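Local coordinates for transcription regulator PadR N-terminal domain-containing protein (Streptococcus mutans, PDB 3L7W) that probably binds DNA through a winged helix-turn-helix domain and acts as a dimeric transcriptional regulator of the PadR family, at residues A[53-58]-A[74-79]; A[12-17]-A[30-35]. One frame throughout, in Å; residues are numbered along the deposited sequence.

Contact 2 (12-17 with 30-35) belongs to the core of the winged-helix domain, whereas contact 1 (53-58 with 74-79) lies partly buried at its margin, where the wing meets the long helix 75-100. The two share no helix or strand, and their chemistry follows their place. Contact 2 is made of aliphatic side chains between helices 7-20 and 25-32; contact 1 is largely polar, with backbone carbonyls and a threonine hydroxyl. Leu56 joins them, packing from the start of strand 56-63 on Ile14 and Leu15 of helix 7-20. The second subunit packs against contact 2, while no other chain of the assembly touches contact 1.

Contact 1: residues A[53-58]-A[74-79]; sequences AGYLST and TDSGEK
Thr74 has OG1 between its backbone N and carbonyl carbon (chi1 67°) and CG2 anti to the carbonyl carbon, which turns both branches onto the backbone of Gly54 to Ser57. The junction lies at the base of the wing in a winged helix-turn-helix domain: helix 40-52 closes in a Schellman motif at Gly54, strand 56-63 leaves, and the hairpin returns through strand 66-73 to Thr74, the N-cap of helix 75-100. Two bonds fasten the ends of this hairpin. Thr74 OG1 donates to Gly54 O over 2.6 Å, in the carbonyl plane and on a lone pair, and OG1 in turn accepts from Gly77 N at 2.8 Å, so one hydroxyl both caps the long helix and ties it to the turn that ends helix 40-52. Thr74 N donates to Tyr55 O at 2.9 Å, approaching 40° out of the carbonyl plane though nearly straight at the hydrogen (160°). CG2 meanwhile rests against Ser57 N and CB.

Close approach of the backbones, 3.6 Å between Tyr55 CA and Gly77 CA, depends on glycine on the helix side, because a CB there would collide with Tyr55 O. That carbonyl instead receives a CA-H...O contact from Gly77. The Tyr55 ring leans obliquely past Gly77 CA, bringing CD1 to 3.4 Å from Ser76 O; the ring also stacks with that of His80. Ala53 O stands over the centre of one ring face, 4.0 Å above the plane. Ser76 OG, anti to its backbone N, comes to 3.8 Å from Tyr55 CD1.

Contact 2: residues A[12-17]-A[30-35]; sequences YLILAI and QTIKLI
Ile32 lays its CG1-CD1 arm over the side chains of Leu13, Ile14 and Ile17, joining helix 25-32 to helix 7-20 in the helical core of the winged helix-turn-helix domain. With CG1 anti to the carbonyl carbon (chi1 -71°), CG1 comes within 3.6 Å of Ile17 CD1, and CD1, anti to CA (chi2 180°), reaches on to Ile14. There the packing is tight: Ile32 CD1 lies 3.5 Å from Ile14 CG1, closer than usual van der Waals contact, as the two side chains cross obliquely. Leu13 CB sits beside both CG1 and CD1 of the same arm, at 4.1 Å from each.

The flanking pairs meet differently. Ile17 and Thr31 reach toward each other tip to tip, CD1 of the isoleucine touching the threonine methyl CG2. Thr31 thus presents its carbon branch to helix 7-20 while OG1 is hydrogen-bonded to the backbone N of His105 of the second subunit. Ile35 also packs on Ile95 of that subunit, so the interface borders this layer directly.

Ile14 carries the hydrophobic layer on to the neighbouring elements, touching Leu43, Ile46 and Leu47 of helix 40-52. Away from Ile17 and Thr31, Leu13 and Ile35 cross at about a right angle, and Leu13 CD1 meets Ile35 CG2 at 3.8 Å.

Contact 1: residues A[53-58]-A[74-79]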
# COMPACT_ATOMS: atom_id res chain seq x y z
N ALA A 53 -18.57 10.22 8.56
CA ALA A 53 -18.43 9.00 9.33
C ALA A 53 -18.12 9.32 10.77
O ALA A 53 -18.09 8.43 11.62
CB ALA A 53 -17.32 8.11 8.73
N GLY A 54 -17.86 10.60 11.04
CA GLY A 54 -17.69 11.06 12.40
C GLY A 54 -16.27 11.08 12.91
O GLY A 54 -16.01 11.46 14.05
N TYR A 55 -15.32 10.71 12.05
CA TYR A 55 -13.93 10.63 12.49
C TYR A 55 -13.29 12.00 12.52
O TYR A 55 -12.35 12.25 13.28
CB TYR A 55 -13.14 9.70 11.57
CG TYR A 55 -13.73 8.32 11.50
CD1 TYR A 55 -14.08 7.64 12.66
CD2 TYR A 55 -13.93 7.69 10.28
CE1 TYR A 55 -14.62 6.36 12.60
CE2 TYR A 55 -14.47 6.42 10.21
CZ TYR A 55 -14.81 5.76 11.37
OH TYR A 55 -15.34 4.49 11.29
N LEU A 56 -13.79 12.90 11.68
CA LEU A 56 -13.33 14.28 11.69
C LEU A 56 -14.50 15.23 11.98
O LEU A 56 -15.59 15.07 11.44
CB LEU A 56 -12.70 14.64 10.35
CG LEU A 56 -11.41 13.89 9.97
CD1 LEU A 56 -11.05 14.19 8.53
CD2 LEU A 56 -10.27 14.28 10.90
N SER A 57 -14.27 16.22 12.82
CA SER A 57 -15.23 17.29 12.94
C SER A 57 -14.52 18.45 12.31
O SER A 57 -13.29 18.41 12.16
CB SER A 57 -15.57 17.58 14.41
OG SER A 57 -14.44 18.06 15.09
N THR A 58 -15.27 19.47 11.92
CA THR A 58 -14.69 20.62 11.25
C THR A 58 -15.17 21.92 11.87
O THR A 58 -16.26 22.01 12.43
CB THR A 58 -15.14 20.67 9.80
OG1 THR A 58 -16.57 20.72 9.79
CG2 THR A 58 -14.64 19.46 9.01
N THR A 74 -11.88 13.51 15.88
CA THR A 74 -12.77 13.23 17.00
C THR A 74 -12.23 12.04 17.78
O THR A 74 -11.34 11.32 17.30
CB THR A 74 -14.18 12.89 16.53
OG1 THR A 74 -14.16 11.65 15.81
CG2 THR A 74 -14.72 14.00 15.63
N ASP A 75 -12.77 11.83 18.98
CA ASP A 75 -12.45 10.64 19.76
C ASP A 75 -12.76 9.42 18.90
O ASP A 75 -12.02 8.44 18.89
CB ASP A 75 -13.28 10.60 21.05
CG ASP A 75 -12.97 11.76 21.98
OD1 ASP A 75 -11.82 12.25 22.00
OD2 ASP A 75 -13.89 12.17 22.72
N SER A 76 -13.88 9.48 18.19
CA SER A 76 -14.26 8.42 17.28
C SER A 76 -13.15 8.22 16.25
O SER A 76 -12.85 7.10 15.82
CB SER A 76 -15.53 8.81 16.54
OG SER A 76 -16.08 7.69 15.88
N GLY A 77 -12.57 9.35 15.84
CA GLY A 77 -11.54 9.36 14.84
C GLY A 77 -10.30 8.75 15.44
O GLY A 77 -9.65 7.93 14.81
N GLU A 78 -10.00 9.14 16.68
CA GLU A 78 -8.82 8.64 17.37
C GLU A 78 -8.88 7.13 17.48
O GLU A 78 -7.93 6.45 17.13
CB GLU A 78 -8.65 9.28 18.75
CG GLU A 78 -7.89 10.60 18.72
CD GLU A 78 -7.86 11.30 20.08
OE1 GLU A 78 -8.11 10.64 21.11
OE2 GLU A 78 -7.58 12.52 20.11
N LYS A 79 -10.01 6.61 17.95
CA LYS A 79 -10.17 5.17 18.04
C LYS A 79 -9.95 4.52 16.68
O LYS A 79 -9.27 3.50 16.55
CB LYS A 79 -11.56 4.82 18.57
CG LYS A 79 -11.76 3.34 18.82
CD LYS A 79 -12.92 3.10 19.78
CE LYS A 79 -12.97 1.64 20.21
NZ LYS A 79 -14.05 1.41 21.19
O HOH W 1 -17.62 8.08 14.08

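Contact 2: residues A[12-17]-A[30-35]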
# COMPACT_ATOMS: atom_id res chain seq x y z
N TYR A 12 -6.22 6.82 6.33
CA TYR A 12 -5.22 6.63 7.35
C TYR A 12 -4.35 7.87 7.44
O TYR A 12 -4.20 8.47 8.50
CB TYR A 12 -4.38 5.39 7.04
CG TYR A 12 -3.26 5.10 8.01
CD1 TYR A 12 -3.46 5.23 9.37
CD2 TYR A 12 -2.02 4.68 7.56
CE1 TYR A 12 -2.44 4.97 10.26
CE2 TYR A 12 -1.00 4.42 8.43
CZ TYR A 12 -1.21 4.56 9.78
OH TYR A 12 -0.20 4.29 10.65
N LEU A 13 -3.79 8.30 6.32
CA LEU A 13 -2.90 9.46 6.33
C LEU A 13 -3.62 10.70 6.85
O LEU A 13 -3.08 11.44 7.66
CB LEU A 13 -2.32 9.72 4.94
CG LEU A 13 -1.33 8.62 4.50
CD1 LEU A 13 -1.00 8.77 3.04
CD2 LEU A 13 -0.07 8.67 5.33
N ILE A 14 -4.82 10.95 6.35
CA ILE A 14 -5.56 12.13 6.76
C ILE A 14 -5.76 12.12 8.27
O ILE A 14 -5.40 13.06 8.96
CB ILE A 14 -6.93 12.20 6.10
CG1 ILE A 14 -6.78 12.53 4.61
CG2 ILE A 14 -7.78 13.24 6.79
CD1 ILE A 14 -8.02 12.29 3.81
N LEU A 15 -6.34 11.03 8.77
CA LEU A 15 -6.57 10.94 10.21
C LEU A 15 -5.26 11.08 10.97
O LEU A 15 -5.21 11.74 12.00
CB LEU A 15 -7.24 9.61 10.54
CG LEU A 15 -8.75 9.64 10.74
CD1 LEU A 15 -9.41 10.76 9.96
CD2 LEU A 15 -9.37 8.29 10.43
N ALA A 16 -4.20 10.46 10.45
CA ALA A 16 -2.92 10.51 11.15
C ALA A 16 -2.44 11.94 11.20
O ALA A 16 -1.97 12.41 12.24
CB ALA A 16 -1.88 9.61 10.49
N ILE A 17 -2.57 12.63 10.07
CA ILE A 17 -2.09 14.01 9.96
C ILE A 17 -2.90 14.90 10.90
O ILE A 17 -2.35 15.69 11.65
CB ILE A 17 -2.22 14.52 8.53
CG1 ILE A 17 -1.23 13.80 7.61
CG2 ILE A 17 -1.96 16.01 8.48
CD1 ILE A 17 -1.45 14.08 6.16
N GLN A 30 -1.24 18.82 0.77
CA GLN A 30 0.18 19.02 0.50
C GLN A 30 1.06 17.95 1.12
O GLN A 30 2.07 17.55 0.53
CB GLN A 30 0.62 20.40 0.97
CG GLN A 30 0.13 21.49 0.04
CD GLN A 30 0.62 21.27 -1.37
OE1 GLN A 30 1.82 21.28 -1.63
NE2 GLN A 30 -0.31 21.06 -2.30
N THR A 31 0.70 17.47 2.29
CA THR A 31 1.53 16.49 2.96
C THR A 31 1.26 15.13 2.35
O THR A 31 2.15 14.30 2.23
CB THR A 31 1.27 16.44 4.45
OG1 THR A 31 1.91 17.56 5.07
CG2 THR A 31 1.84 15.16 5.04
N ILE A 32 0.01 14.91 1.96
CA ILE A 32 -0.34 13.65 1.35
C ILE A 32 0.26 13.53 -0.06
O ILE A 32 0.60 12.43 -0.50
CB ILE A 32 -1.86 13.43 1.33
CG1 ILE A 32 -2.36 13.16 2.75
CG2 ILE A 32 -2.21 12.26 0.45
CD1 ILE A 32 -3.85 12.92 2.83
N LYS A 33 0.38 14.66 -0.76
CA LYS A 33 0.96 14.69 -2.11
C LYS A 33 2.40 14.27 -2.06
O LYS A 33 3.01 13.98 -3.09
CB LYS A 33 0.87 16.09 -2.71
CG LYS A 33 -0.37 16.36 -3.54
CD LYS A 33 -0.32 17.79 -4.09
CE LYS A 33 -1.41 18.04 -5.11
NZ LYS A 33 -2.76 17.85 -4.52
N LEU A 34 2.96 14.26 -0.86
CA LEU A 34 4.33 13.80 -0.66
C LEU A 34 4.50 12.32 -1.01
O LEU A 34 5.56 11.89 -1.43
CB LEU A 34 4.75 14.05 0.79
CG LEU A 34 5.77 15.17 1.05
CD1 LEU A 34 5.81 16.22 -0.07
CD2 LEU A 34 5.52 15.80 2.41
N ILE A 35 3.45 11.53 -0.81
CA ILE A 35 3.54 10.11 -1.09
C ILE A 35 2.50 9.68 -2.11
O ILE A 35 2.64 8.63 -2.73
CB ILE A 35 3.44 9.23 0.18
CG1 ILE A 35 3.58 7.76 -0.21
CG2 ILE A 35 2.12 9.47 0.95
CD1 ILE A 35 4.23 6.90 0.83